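Local coordinates for protein maleate cis-trans isomerase (Pseudomonas putida, PDB 4FQ5) that probably catalyses the cis-trans isomerisation of maleate to fumarate, turning about the central double bond of the substrate, at residues V105-M110 with I135-G140; R79-S84 with A119-N124. The protein carries 1 engineered substitution. One frame throughout, in Å; residues are numbered along the deposited sequence.

Interaction 1: residues V105-M110 with I135-G140; sequences VAIMSM and IITSAG. With MAE (maleic acid), chain C.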
loop_
_atom_site.group_PDB
_atom_site.type_symbol
_atom_site.label_atom_id
_atom_site.label_comp_id
_atom_site.label_asym_id
_atom_site.label_seq_id
_atom_site.Cartn_x
_atom_site.Cartn_y
_atom_site.Cartn_z
ATOM N N VAL A 105 -26.394 -16.650 -5.751
ATOM C CA VAL A 105 -27.581 -17.481 -5.570
ATOM C C VAL A 105 -28.885 -16.757 -5.956
ATOM O O VAL A 105 -29.850 -17.389 -6.385
ATOM C CB VAL A 105 -27.637 -18.109 -4.155
ATOM C CG1 VAL A 105 -28.057 -17.091 -3.098
ATOM C CG2 VAL A 105 -28.548 -19.326 -4.150
ATOM N N ALA A 106 -28.896 -15.435 -5.813
ATOM C CA ALA A 106 -30.058 -14.625 -6.168
ATOM C C ALA A 106 -30.327 -14.721 -7.666
ATOM O O ALA A 106 -31.478 -14.832 -8.097
ATOM C CB ALA A 106 -29.833 -13.181 -5.762
ATOM N N ILE A 107 -29.260 -14.685 -8.454
ATOM C CA ILE A 107 -29.369 -14.854 -9.895
ATOM C C ILE A 107 -29.804 -16.281 -10.251
ATOM O O ILE A 107 -30.788 -16.473 -10.965
ATOM C CB ILE A 107 -28.052 -14.482 -10.612
ATOM C CG1 ILE A 107 -27.782 -12.968 -10.536
ATOM C CG2 ILE A 107 -28.050 -14.988 -12.049
ATOM C CD1 ILE A 107 -28.908 -12.077 -11.032
ATOM N N MET A 108 -29.081 -17.272 -9.738
ATOM C CA MET A 108 -29.372 -18.667 -10.067
ATOM C C MET A 108 -30.764 -19.115 -9.584
ATOM O O MET A 108 -31.421 -19.903 -10.256
ATOM C CB MET A 108 -28.250 -19.604 -9.582
ATOM C CG MET A 108 -26.903 -19.360 -10.267
ATOM S SD MET A 108 -25.680 -20.662 -9.985
ATOM C CE MET A 108 -24.303 -20.105 -10.978
ATOM N N SER A 109 -31.209 -18.584 -8.444
ATOM C CA SER A 109 -32.552 -18.840 -7.894
ATOM C C SER A 109 -33.709 -18.484 -8.829
ATOM O O SER A 109 -34.827 -18.964 -8.645
ATOM C CB SER A 109 -32.757 -18.032 -6.611
ATOM O OG SER A 109 -32.240 -18.717 -5.496
ATOM N N MET A 110 -33.448 -17.612 -9.800
ATOM C CA MET A 110 -34.504 -17.097 -10.666
ATOM C C MET A 110 -34.763 -17.975 -11.883
ATOM O O MET A 110 -35.623 -17.668 -12.694
ATOM C CB MET A 110 -34.185 -15.664 -11.101
ATOM C CG MET A 110 -34.180 -14.648 -9.968
ATOM S SD MET A 110 -35.795 -14.437 -9.190
ATOM C CE MET A 110 -36.733 -13.759 -10.555
ATOM N N ILE A 135 -21.661 -4.941 -17.464
ATOM C CA ILE A 135 -22.325 -5.525 -16.312
ATOM C C ILE A 135 -21.776 -6.929 -16.109
ATOM O O ILE A 135 -21.666 -7.701 -17.064
ATOM C CB ILE A 135 -23.859 -5.605 -16.522
ATOM C CG1 ILE A 135 -24.443 -4.231 -16.913
ATOM C CG2 ILE A 135 -24.553 -6.206 -15.302
ATOM C CD1 ILE A 135 -24.508 -3.201 -15.797
ATOM N N ILE A 136 -21.399 -7.237 -14.874
ATOM C CA ILE A 136 -20.962 -8.580 -14.503
ATOM C C ILE A 136 -21.895 -9.053 -13.395
ATOM O O ILE A 136 -22.251 -8.278 -12.510
ATOM C CB ILE A 136 -19.474 -8.608 -14.036
ATOM C CG1 ILE A 136 -18.522 -8.561 -15.238
ATOM C CG2 ILE A 136 -19.140 -9.904 -13.308
ATOM C CD1 ILE A 136 -18.220 -7.182 -15.773
ATOM N N THR A 137 -22.341 -10.300 -13.478
ATOM C CA THR A 137 -22.954 -10.948 -12.327
ATOM C C THR A 137 -21.975 -12.002 -11.815
ATOM O O THR A 137 -21.243 -12.598 -12.606
ATOM C CB THR A 137 -24.317 -11.606 -12.654
ATOM O OG1 THR A 137 -24.117 -12.741 -13.503
ATOM C CG2 THR A 137 -25.264 -10.604 -13.338
ATOM N N SER A 138 -21.962 -12.207 -10.500
ATOM C CA SER A 138 -21.180 -13.269 -9.856
ATOM C C SER A 138 -21.456 -14.633 -10.468
ATOM O O SER A 138 -20.536 -15.430 -10.678
ATOM C CB SER A 138 -21.538 -13.347 -8.379
ATOM O OG SER A 138 -21.075 -12.195 -7.715
ATOM N N ALA A 139 -22.736 -14.898 -10.721
ATOM C CA ALA A 139 -23.173 -16.170 -11.284
ATOM C C ALA A 139 -22.547 -16.398 -12.649
ATOM O O ALA A 139 -21.955 -17.449 -12.892
ATOM C CB ALA A 139 -24.692 -16.233 -11.365
ATOM N N GLY A 140 -22.662 -15.399 -13.522
ATOM C CA GLY A 140 -22.111 -15.470 -14.872
ATOM C C GLY A 140 -20.594 -15.520 -14.863
ATOM O O GLY A 140 -19.983 -16.259 -15.638
HETATM C C1 MAE C . -24.374 -13.263 -0.354
HETATM O O1 MAE C . -24.272 -12.309 0.434
HETATM O O2 MAE C . -23.607 -14.238 -0.357
HETATM C C2 MAE C . -25.487 -13.240 -1.314
HETATM C C3 MAE C . -25.566 -13.998 -2.392
HETATM C C4 MAE C . -24.539 -14.973 -2.823
HETATM O O3 MAE C . -24.825 -16.166 -2.793
HETATM O O4 MAE C . -23.436 -14.606 -3.245
#

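Interaction 2: residues R79-S84 with A119-N124; sequences RMDGDS and AERLRN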
loop_
_atom_site.group_PDB
_atom_site.type_symbol
_atom_site.label_atom_id
_atom_site.label_comp_id
_atom_site.label_asym_id
_atom_site.label_seq_id
_atom_site.Cartn_x
_atom_site.Cartn_y
_atom_site.Cartn_z
ATOM N N ARG A 79 -37.264 -10.975 -3.591
ATOM C CA ARG A 79 -37.528 -9.576 -3.250
ATOM C C ARG A 79 -36.302 -8.699 -3.518
ATOM O O ARG A 79 -36.413 -7.627 -4.115
ATOM C CB ARG A 79 -37.933 -9.446 -1.784
ATOM C CG ARG A 79 -38.608 -8.121 -1.452
ATOM C CD ARG A 79 -38.062 -7.521 -0.168
ATOM N NE ARG A 79 -36.646 -7.163 -0.301
ATOM C CZ ARG A 79 -36.192 -6.004 -0.777
ATOM N NH1 ARG A 79 -34.886 -5.793 -0.856
ATOM N NH2 ARG A 79 -37.034 -5.056 -1.180
ATOM N N MET A 80 -35.140 -9.174 -3.073
ATOM C CA MET A 80 -33.880 -8.458 -3.254
ATOM C C MET A 80 -33.585 -8.174 -4.727
ATOM O O MET A 80 -33.228 -7.042 -5.088
ATOM C CB MET A 80 -32.724 -9.244 -2.629
ATOM C CG MET A 80 -31.411 -8.482 -2.589
ATOM S SD MET A 80 -29.983 -9.517 -2.214
ATOM C CE MET A 80 -30.020 -10.702 -3.551
ATOM N N ASP A 81 -33.736 -9.194 -5.570
ATOM C CA ASP A 81 -33.486 -9.040 -7.006
ATOM C C ASP A 81 -34.383 -7.975 -7.636
ATOM O O ASP A 81 -33.977 -7.314 -8.583
ATOM C CB ASP A 81 -33.642 -10.365 -7.750
ATOM C CG ASP A 81 -33.177 -10.276 -9.187
ATOM O OD1 ASP A 81 -31.964 -10.059 -9.412
ATOM O OD2 ASP A 81 -34.021 -10.419 -10.100
ATOM N N GLY A 82 -35.592 -7.820 -7.103
ATOM C CA GLY A 82 -36.518 -6.773 -7.542
ATOM C C GLY A 82 -35.965 -5.357 -7.420
ATOM O O GLY A 82 -36.412 -4.461 -8.124
ATOM N N ASP A 83 -34.988 -5.153 -6.530
ATOM C CA ASP A 83 -34.354 -3.834 -6.356
ATOM C C ASP A 83 -33.179 -3.596 -7.302
ATOM O O ASP A 83 -32.503 -2.563 -7.231
ATOM C CB ASP A 83 -33.893 -3.654 -4.910
ATOM C CG ASP A 83 -35.049 -3.506 -3.947
ATOM O OD1 ASP A 83 -36.180 -3.205 -4.386
ATOM O OD2 ASP A 83 -34.823 -3.688 -2.741
ATOM N N SER A 84 -32.967 -4.564 -8.185
ATOM C CA SER A 84 -31.852 -4.614 -9.122
ATOM C C SER A 84 -31.729 -3.362 -9.996
ATOM O O SER A 84 -30.655 -2.754 -10.078
ATOM C CB SER A 84 -32.039 -5.841 -10.020
ATOM O OG SER A 84 -30.805 -6.369 -10.429
ATOM N N ALA A 119 -27.886 -9.464 -16.688
ATOM C CA ALA A 119 -26.837 -8.629 -17.285
ATOM C C ALA A 119 -27.388 -7.709 -18.384
ATOM O O ALA A 119 -27.084 -6.518 -18.411
ATOM C CB ALA A 119 -25.711 -9.491 -17.833
ATOM N N GLU A 120 -28.197 -8.264 -19.284
ATOM C CA GLU A 120 -28.763 -7.475 -20.387
ATOM C C GLU A 120 -29.744 -6.410 -19.890
ATOM O O GLU A 120 -29.724 -5.279 -20.379
ATOM C CB GLU A 120 -29.387 -8.384 -21.449
ATOM C CG GLU A 120 -28.346 -9.079 -22.320
ATOM C CD GLU A 120 -28.846 -10.349 -22.992
ATOM O OE1 GLU A 120 -28.497 -10.568 -24.172
ATOM O OE2 GLU A 120 -29.573 -11.139 -22.351
ATOM N N ARG A 121 -30.559 -6.751 -18.892
ATOM C CA ARG A 121 -31.529 -5.796 -18.342
ATOM C C ARG A 121 -30.823 -4.650 -17.622
ATOM O O ARG A 121 -31.149 -3.483 -17.839
ATOM C CB ARG A 121 -32.530 -6.480 -17.405
ATOM C CG ARG A 121 -33.720 -5.600 -17.028
ATOM C CD ARG A 121 -34.685 -6.302 -16.076
ATOM N NE ARG A 121 -34.166 -6.372 -14.706
ATOM C CZ ARG A 121 -33.713 -7.474 -14.100
ATOM N NH1 ARG A 121 -33.703 -8.655 -14.716
ATOM N NH2 ARG A 121 -33.262 -7.391 -12.857
ATOM N N LEU A 122 -29.854 -4.990 -16.773
ATOM C CA LEU A 122 -29.063 -3.985 -16.060
ATOM C C LEU A 122 -28.287 -3.091 -17.023
ATOM O O LEU A 122 -28.229 -1.888 -16.820
ATOM C CB LEU A 122 -28.113 -4.633 -15.043
ATOM C CG LEU A 122 -28.737 -5.420 -13.882
ATOM C CD1 LEU A 122 -27.654 -6.152 -13.107
ATOM C CD2 LEU A 122 -29.567 -4.539 -12.960
ATOM N N ARG A 123 -27.709 -3.676 -18.071
ATOM C CA ARG A 123 -27.020 -2.880 -19.093
ATOM C C ARG A 123 -27.972 -1.862 -19.732
ATOM O O ARG A 123 -27.608 -0.695 -19.907
ATOM C CB ARG A 123 -26.351 -3.764 -20.162
ATOM C CG ARG A 123 -25.867 -2.975 -21.372
ATOM C CD ARG A 123 -24.586 -3.506 -21.991
ATOM N NE ARG A 123 -24.121 -2.600 -23.045
ATOM C CZ ARG A 123 -23.014 -1.852 -22.993
ATOM N NH1 ARG A 123 -22.204 -1.895 -21.941
ATOM N NH2 ARG A 123 -22.705 -1.070 -24.018
ATOM N N ASN A 124 -29.186 -2.310 -20.059
ATOM C CA ASN A 124 -30.220 -1.440 -20.631
ATOM C C ASN A 124 -30.577 -0.289 -19.697
ATOM O O ASN A 124 -30.677 0.858 -20.130
ATOM C CB ASN A 124 -31.491 -2.233 -20.965
ATOM C CG ASN A 124 -31.331 -3.131 -22.176
ATOM O OD1 ASN A 124 -30.449 -2.927 -23.015
ATOM N ND2 ASN A 124 -32.207 -4.127 -22.284
HETATM O O HOH W 1 -31.197 -8.849 -11.856
#

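Interaction 1: residues V105-M110 with I135-G140
Thr137, which faces Ile107 across the contact, uses OG1 to accept a hydrogen bond from Gly140 N at 3.0 Å, with an N-H...O angle of 156°. This is an N-cap. It closes the first turn of helix 138-149 directly after strand 135-137. At the next residue, Ser138 OG is hydrogen-bonded to Tyr101 O, Ala102 O and Thr248 OG1.

Across the segments the contact is apolar, and Ala139 is its focus. Its methyl points at helix 104-108 and meets two side chains. The CG2 branch of Ile107 lies 3.6 Å from Ala139 CB. That branch is anti to the backbone N, while CG1 sits beside the N (chi1 -69°) and is the branch nearest Thr137. Ile107 CG1 comes no nearer than 4.3 Å to Thr137 CB, so this part of the contact is looser. Met108 is extended beyond CG (chi2 -167°), and both ends of that chain, CG and CE, touch Ala139 CB, with CE at 3.9 Å. Met108 also touches Val168 and Tyr171 of helix 162-174. Ile107 has His115 and Ser118 as further neighbours.

Helix 104-108 also serves the active site. It follows Cys103, the predicted nucleophile. Near its start, Val105 N gives a weak hydrogen bond to maleate O3 at 3.4 Å. Val105 CG1 is just as near to that oxygen. Maleate is also hydrogen-bonded to Asn38, Tyr160, Asn190, Val222 and Gln223. The predicted proton donor is replaced here by the engineered Ala221.

The two segments therefore meet through carbon and keep their polar bonds to themselves or to other parts. The N-H group at the start of helix 104-108 remains turned to the carboxylate, whose negative charge the helix end would probably favour.

Interaction 2: residues R79-S84 with A119-N124
Asp81, Ser84 and Arg121 share one water, which is the polar link between the segments. The water donates to Asp81 OD1 at 2.8 Å and accepts from Arg121 NH2 at 2.7 Å. It also bonds to Ser84 OG at 2.9 Å.

The charges approach without a direct salt bridge. Asp81 OD2 lies 4.2 Å from Arg121 NH2, and the carboxylate and guanidinium planes stand almost at right angles (89°). Tyr114 OH binds both Asp81 OD2 and Arg121 NH1. Arg121 NE forms a salt bridge with Asp85, so all three guanidinium nitrogens have partners and the group is unlikely to turn. The bend of its chain at chi3 (75°) brings NH2 to the water and to Ser84. Within segment 79-84, Arg79 NH1 makes a salt bridge to Asp83 OD2 at 2.8 Å, meeting it from above the carboxylate plane.

These residues lie on the helical layer beside the parallel sheet of order 59-67, 27-35, 98-101, 135-137, in an alpha/beta fold. A type I turn from Asp81 to Ser84 leads from helix 74-81 into helix 84-92. Helix 114-128 packs against this corner.

Van der Waals contacts complete the join. Ser84 CB sits at the edge of the Arg121 guanidinium, in its plane, 3.5 Å from NH2. Leu122 CD2 comes to 3.4 Å from Ser84 OG and also nears Ser84 O. Replacing Leu122 with an alanine takes away both methyls and would probably open a gap beside Ser84 OG and Tyr101. Tyr101 of strand 98-101 touches both Ser84 and Leu122.

Overall arrangement
Both contacts are buried, but interaction 1 lies nearer the middle of the chain: its centre is about 8 Å from the chain's centre, against about 16 Å for the centre of interaction 2. Interaction 1 borders the maleate pocket and is apolar. Interaction 2, farther out, joins its segments through water, charge and carbon contacts, with exposed residues close by. They share the same half of the fold. Helix 114-128 lies in the chain between helix 104-108 and strand 135-137. Interactions 1 and 2 touch directly: Ala106 CB packs on Met80 CE at 3.3 Å, and Ile135 CG2 on Leu122 CD1 at 3.8 Å. Tyr101 of strand 98-101 borders both.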